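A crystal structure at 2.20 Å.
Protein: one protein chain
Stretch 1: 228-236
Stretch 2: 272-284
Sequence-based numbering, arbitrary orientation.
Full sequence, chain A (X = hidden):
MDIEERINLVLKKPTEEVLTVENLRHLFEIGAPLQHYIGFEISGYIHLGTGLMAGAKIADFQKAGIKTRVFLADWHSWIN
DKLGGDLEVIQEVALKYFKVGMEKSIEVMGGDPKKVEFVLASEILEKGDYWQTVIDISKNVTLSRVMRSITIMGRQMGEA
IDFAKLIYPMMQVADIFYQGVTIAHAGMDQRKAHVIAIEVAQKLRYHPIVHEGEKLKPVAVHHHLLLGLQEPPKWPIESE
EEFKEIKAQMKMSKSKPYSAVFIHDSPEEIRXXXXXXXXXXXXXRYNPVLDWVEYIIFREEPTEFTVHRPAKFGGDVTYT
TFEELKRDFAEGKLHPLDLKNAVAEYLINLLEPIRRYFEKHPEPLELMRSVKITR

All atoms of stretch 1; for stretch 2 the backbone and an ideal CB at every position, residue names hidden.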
# COMPACT_ATOMS: atom_id res chain seq x y z
N GLY A 228 -17.78 27.35 5.92
CA GLY A 228 -17.30 28.42 5.08
C GLY A 228 -18.37 29.51 5.18
O GLY A 228 -19.48 29.22 5.62
N LEU A 229 -18.07 30.73 4.77
CA LEU A 229 -19.03 31.83 4.87
C LEU A 229 -20.03 31.94 3.73
O LEU A 229 -20.96 32.74 3.80
CB LEU A 229 -18.28 33.15 5.02
CG LEU A 229 -17.35 33.24 6.23
CD1 LEU A 229 -16.51 34.50 6.18
CD2 LEU A 229 -18.19 33.19 7.51
N GLN A 230 -19.86 31.12 2.68
CA GLN A 230 -20.74 31.17 1.52
C GLN A 230 -22.16 30.66 1.77
O GLN A 230 -22.39 29.82 2.65
CB GLN A 230 -20.12 30.37 0.35
CG GLN A 230 -20.18 28.84 0.50
CD GLN A 230 -19.14 28.29 1.47
OE1 GLN A 230 -18.12 28.93 1.74
NE2 GLN A 230 -19.39 27.08 1.97
N GLU A 231 -23.12 31.17 1.00
CA GLU A 231 -24.50 30.73 1.16
C GLU A 231 -24.61 29.31 0.62
O GLU A 231 -23.90 28.94 -0.31
CB GLU A 231 -25.48 31.66 0.43
CG GLU A 231 -25.38 31.65 -1.08
CD GLU A 231 -26.74 31.61 -1.76
OE1 GLU A 231 -27.63 32.41 -1.38
OE2 GLU A 231 -26.93 30.78 -2.68
N PRO A 232 -25.51 28.50 1.19
CA PRO A 232 -25.73 27.11 0.78
C PRO A 232 -26.15 26.98 -0.68
O PRO A 232 -26.70 27.92 -1.26
CB PRO A 232 -26.84 26.63 1.72
CG PRO A 232 -26.76 27.58 2.88
CD PRO A 232 -26.48 28.89 2.23
N PRO A 233 -25.92 25.81 -1.29
CA PRO A 233 -26.27 25.55 -2.69
C PRO A 233 -27.79 25.51 -2.85
O PRO A 233 -28.32 25.65 -3.95
CB PRO A 233 -25.64 24.19 -2.95
CG PRO A 233 -25.83 23.50 -1.63
CD PRO A 233 -25.41 24.58 -0.64
N LYS A 234 -28.48 25.32 -1.73
CA LYS A 234 -29.93 25.24 -1.71
C LYS A 234 -30.48 25.90 -0.44
O LYS A 234 -29.86 25.84 0.62
CB LYS A 234 -30.36 23.78 -1.76
CG LYS A 234 -31.78 23.53 -1.34
CD LYS A 234 -32.08 22.04 -1.29
CE LYS A 234 -33.49 21.79 -0.79
NZ LYS A 234 -33.84 20.35 -0.87
N TRP A 235 -31.65 26.52 -0.56
CA TRP A 235 -32.27 27.17 0.59
C TRP A 235 -33.77 27.36 0.36
O TRP A 235 -34.19 27.75 -0.73
CB TRP A 235 -31.59 28.51 0.86
CG TRP A 235 -31.98 29.13 2.17
CD1 TRP A 235 -33.02 29.98 2.41
CD2 TRP A 235 -31.33 28.91 3.43
NE1 TRP A 235 -33.07 30.30 3.74
CE2 TRP A 235 -32.05 29.66 4.39
CE3 TRP A 235 -30.23 28.16 3.84
CZ2 TRP A 235 -31.68 29.68 5.75
CZ3 TRP A 235 -29.87 28.18 5.19
CH2 TRP A 235 -30.60 28.93 6.12
N PRO A 236 -34.59 27.09 1.39
CA PRO A 236 -34.21 26.62 2.72
C PRO A 236 -33.77 25.16 2.72
O PRO A 236 -34.07 24.41 1.80
CB PRO A 236 -35.48 26.81 3.53
CG PRO A 236 -36.54 26.47 2.52
CD PRO A 236 -36.06 27.24 1.30
N UNK A 272 -14.38 42.73 4.57
CA UNK A 272 -15.05 42.42 3.32
C UNK A 272 -15.69 41.04 3.33
O UNK A 272 -16.86 40.89 2.96
CB UNK A 272 -14.06 42.52 2.16
N UNK A 273 -14.94 40.03 3.77
CA UNK A 273 -15.47 38.67 3.81
C UNK A 273 -16.64 38.51 4.79
O UNK A 273 -17.65 37.87 4.45
CB UNK A 273 -14.35 37.70 4.19
N UNK A 274 -16.52 39.07 5.99
CA UNK A 274 -17.62 38.97 6.94
C UNK A 274 -18.83 39.71 6.41
O UNK A 274 -19.98 39.29 6.60
CB UNK A 274 -17.21 39.52 8.31
N UNK A 275 -18.56 40.83 5.74
CA UNK A 275 -19.60 41.66 5.15
C UNK A 275 -20.49 40.87 4.20
O UNK A 275 -21.72 40.99 4.24
CB UNK A 275 -18.97 42.84 4.41
N UNK A 276 -19.89 40.04 3.35
CA UNK A 276 -20.70 39.24 2.43
C UNK A 276 -21.08 37.86 2.92
O UNK A 276 -21.74 37.11 2.21
CB UNK A 276 -19.95 39.09 1.10
N UNK A 277 -20.68 37.53 4.14
CA UNK A 277 -20.98 36.21 4.70
C UNK A 277 -22.48 35.93 4.78
O UNK A 277 -23.29 36.85 4.95
CB UNK A 277 -20.36 36.09 6.09
N UNK A 278 -22.84 34.65 4.66
CA UNK A 278 -24.24 34.24 4.74
C UNK A 278 -24.60 34.31 6.23
O UNK A 278 -23.90 33.73 7.07
CB UNK A 278 -24.47 32.85 4.15
N UNK A 279 -25.68 35.01 6.55
CA UNK A 279 -26.12 35.18 7.93
C UNK A 279 -27.53 35.75 7.94
O UNK A 279 -27.74 36.93 8.26
CB UNK A 279 -25.16 36.09 8.70
N UNK A 280 -28.53 34.93 7.57
CA UNK A 280 -29.94 35.33 7.53
C UNK A 280 -30.44 35.77 8.88
O UNK A 280 -30.18 35.13 9.89
CB UNK A 280 -30.81 34.18 7.01
N UNK A 281 -31.18 36.88 8.89
CA UNK A 281 -31.73 37.40 10.13
C UNK A 281 -32.55 36.31 10.83
O UNK A 281 -33.34 35.61 10.20
CB UNK A 281 -32.59 38.64 9.86
N UNK A 282 -32.33 36.18 12.14
CA UNK A 282 -33.03 35.21 12.99
C UNK A 282 -32.75 33.73 12.70
O UNK A 282 -33.21 32.86 13.44
CB UNK A 282 -34.54 35.45 12.86
N UNK A 283 -32.00 33.45 11.64
CA UNK A 283 -31.68 32.06 11.31
C UNK A 283 -30.60 31.54 12.25
O UNK A 283 -29.52 32.12 12.34
CB UNK A 283 -31.23 31.94 9.85
N UNK A 284 -30.90 30.47 12.98
CA UNK A 284 -29.94 29.89 13.91
C UNK A 284 -29.61 28.43 13.64
O UNK A 284 -28.75 27.86 14.30
CB UNK A 284 -30.47 30.02 15.34

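Position 272 lies in a helix, and its ideal CB has nothing of stretch 1 within 5.5 Å, so almost any helix-tolerant residue would suit. It is Gln272.

At 273, CA-to-CB points sideways and the ideal CB sits 4.3 Å from Leu229 CD1. An aliphatic stem is favoured. Lys273 supplies the stem, and the end of its extended chain leads away to partners elsewhere in the structure.

Position 274 points away, its ideal CB 5.5 Å from Leu229 CD1; only a side chain that bends back could touch that methyl, and Leu, Ile or Met are plausible. Leu274 does so, bringing CD2 to 4.2 Å from Leu229 CD1.

Positions 275 and 276 are clear of stretch 1, so the choice is open. They are Arg275 and Lys276, the latter donating a weak hydrogen bond from Lys276 NZ to Gln272 OE1 (3.2 Å).

At 277 the backbone has turned extended (-59/149). The ideal CB is 3.8 Å from Leu229 CB, which favours a small apolar residue. Ala277 makes this contact with its CB, while its CA lies 3.6 Å from Leu229 O in a CA-H...O contact.

Position 278 is the best constrained. Its N donates to Leu229 O (2.8 Å, 166° at the hydrogen), and CA-to-CB points toward stretch 1, with the ideal CB 3.7 Å from Glu231 CA. Beyond lie the Pro232 ring and a face of Trp235, an apolar setting suited to an aromatic or a long aliphatic residue. Phe278, chi1 t, fills it: Pro232 CD stands 3.6 Å from the centroid of the Phe278 ring, 11° off the normal, and the Phe278 edge meets the Trp235 face with planes at 74° (Phe278 CE2 to Trp235 CZ3, 3.5 Å).

Position 279 points away, so stretch 1 sets no preference; it is Cys279.

At 280, the ideal CB points toward stretch 1, 4.8 Å from Trp235 CZ2. A compact apolar residue would suit, and phi -60 allows proline. Pro280 places CG 4.2 Å from Trp235 CZ2 and opens a type II turn.

Positions 281 and 282 are out of reach. The positive phi of 282 (66°) would favour Gly or Asn, yet the residues are Ala281 and Arg282.

Position 283 closes the turn, its N bonding to Pro280 O (3.0 Å). Its ideal CB, 4.7 Å from Trp235 CZ2, invites any side chain with methylenes. Glu283 lays CG 3.7 Å from Trp235 CH2, at the indole edge.

Position 284, out of reach, is Val284.

Stretch 2 272-284: QKLRKAFCPAREV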
# COMPACT_ATOMS: atom_id res chain seq x y z
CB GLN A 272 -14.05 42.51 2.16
CG GLN A 272 -14.69 42.34 0.79
CD GLN A 272 -13.79 41.63 -0.20
OE1 GLN A 272 -13.50 40.44 -0.04
NE2 GLN A 272 -13.33 42.36 -1.21
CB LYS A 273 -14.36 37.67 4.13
CG LYS A 273 -13.36 37.50 2.99
CD LYS A 273 -12.23 36.55 3.36
CE LYS A 273 -11.23 36.44 2.21
NZ LYS A 273 -10.09 35.52 2.52
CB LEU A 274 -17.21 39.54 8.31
CG LEU A 274 -16.77 38.49 9.33
CD1 LEU A 274 -17.97 37.60 9.70
CD2 LEU A 274 -15.64 37.65 8.74
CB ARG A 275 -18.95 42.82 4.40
CG ARG A 275 -19.91 43.83 3.80
CD ARG A 275 -19.14 44.86 2.99
NE ARG A 275 -18.15 45.56 3.81
CZ ARG A 275 -16.88 45.77 3.44
NH1 ARG A 275 -16.05 46.42 4.25
NH2 ARG A 275 -16.45 45.33 2.27
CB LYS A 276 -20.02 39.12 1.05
CG LYS A 276 -18.64 39.72 0.94
CD LYS A 276 -18.42 40.28 -0.45
CE LYS A 276 -16.95 40.42 -0.79
NZ LYS A 276 -16.25 39.09 -0.82
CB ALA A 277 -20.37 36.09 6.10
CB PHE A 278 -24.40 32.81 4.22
CG PHE A 278 -25.82 32.30 4.21
CD1 PHE A 278 -26.74 32.79 3.29
CD2 PHE A 278 -26.23 31.31 5.10
CE1 PHE A 278 -28.05 32.30 3.25
CE2 PHE A 278 -27.53 30.81 5.07
CZ PHE A 278 -28.44 31.30 4.15
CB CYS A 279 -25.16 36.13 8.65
SG CYS A 279 -25.49 36.44 10.40
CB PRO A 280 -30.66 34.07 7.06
CG PRO A 280 -29.61 33.31 6.32
CD PRO A 280 -28.38 33.52 7.17
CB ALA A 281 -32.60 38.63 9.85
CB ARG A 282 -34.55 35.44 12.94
CG ARG A 282 -34.97 36.84 13.31
CD ARG A 282 -36.46 36.90 13.62
NE ARG A 282 -36.86 38.25 13.98
CZ ARG A 282 -38.05 38.57 14.49
NH1 ARG A 282 -38.96 37.63 14.71
NH2 ARG A 282 -38.32 39.84 14.78
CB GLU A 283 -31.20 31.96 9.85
CG GLU A 283 -30.77 30.57 9.39
CD GLU A 283 -31.83 29.50 9.59
OE1 GLU A 283 -33.03 29.78 9.38
OE2 GLU A 283 -31.47 28.36 9.93
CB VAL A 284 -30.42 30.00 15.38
CG1 VAL A 284 -30.57 31.46 15.78
CG2 VAL A 284 -31.74 29.24 15.56
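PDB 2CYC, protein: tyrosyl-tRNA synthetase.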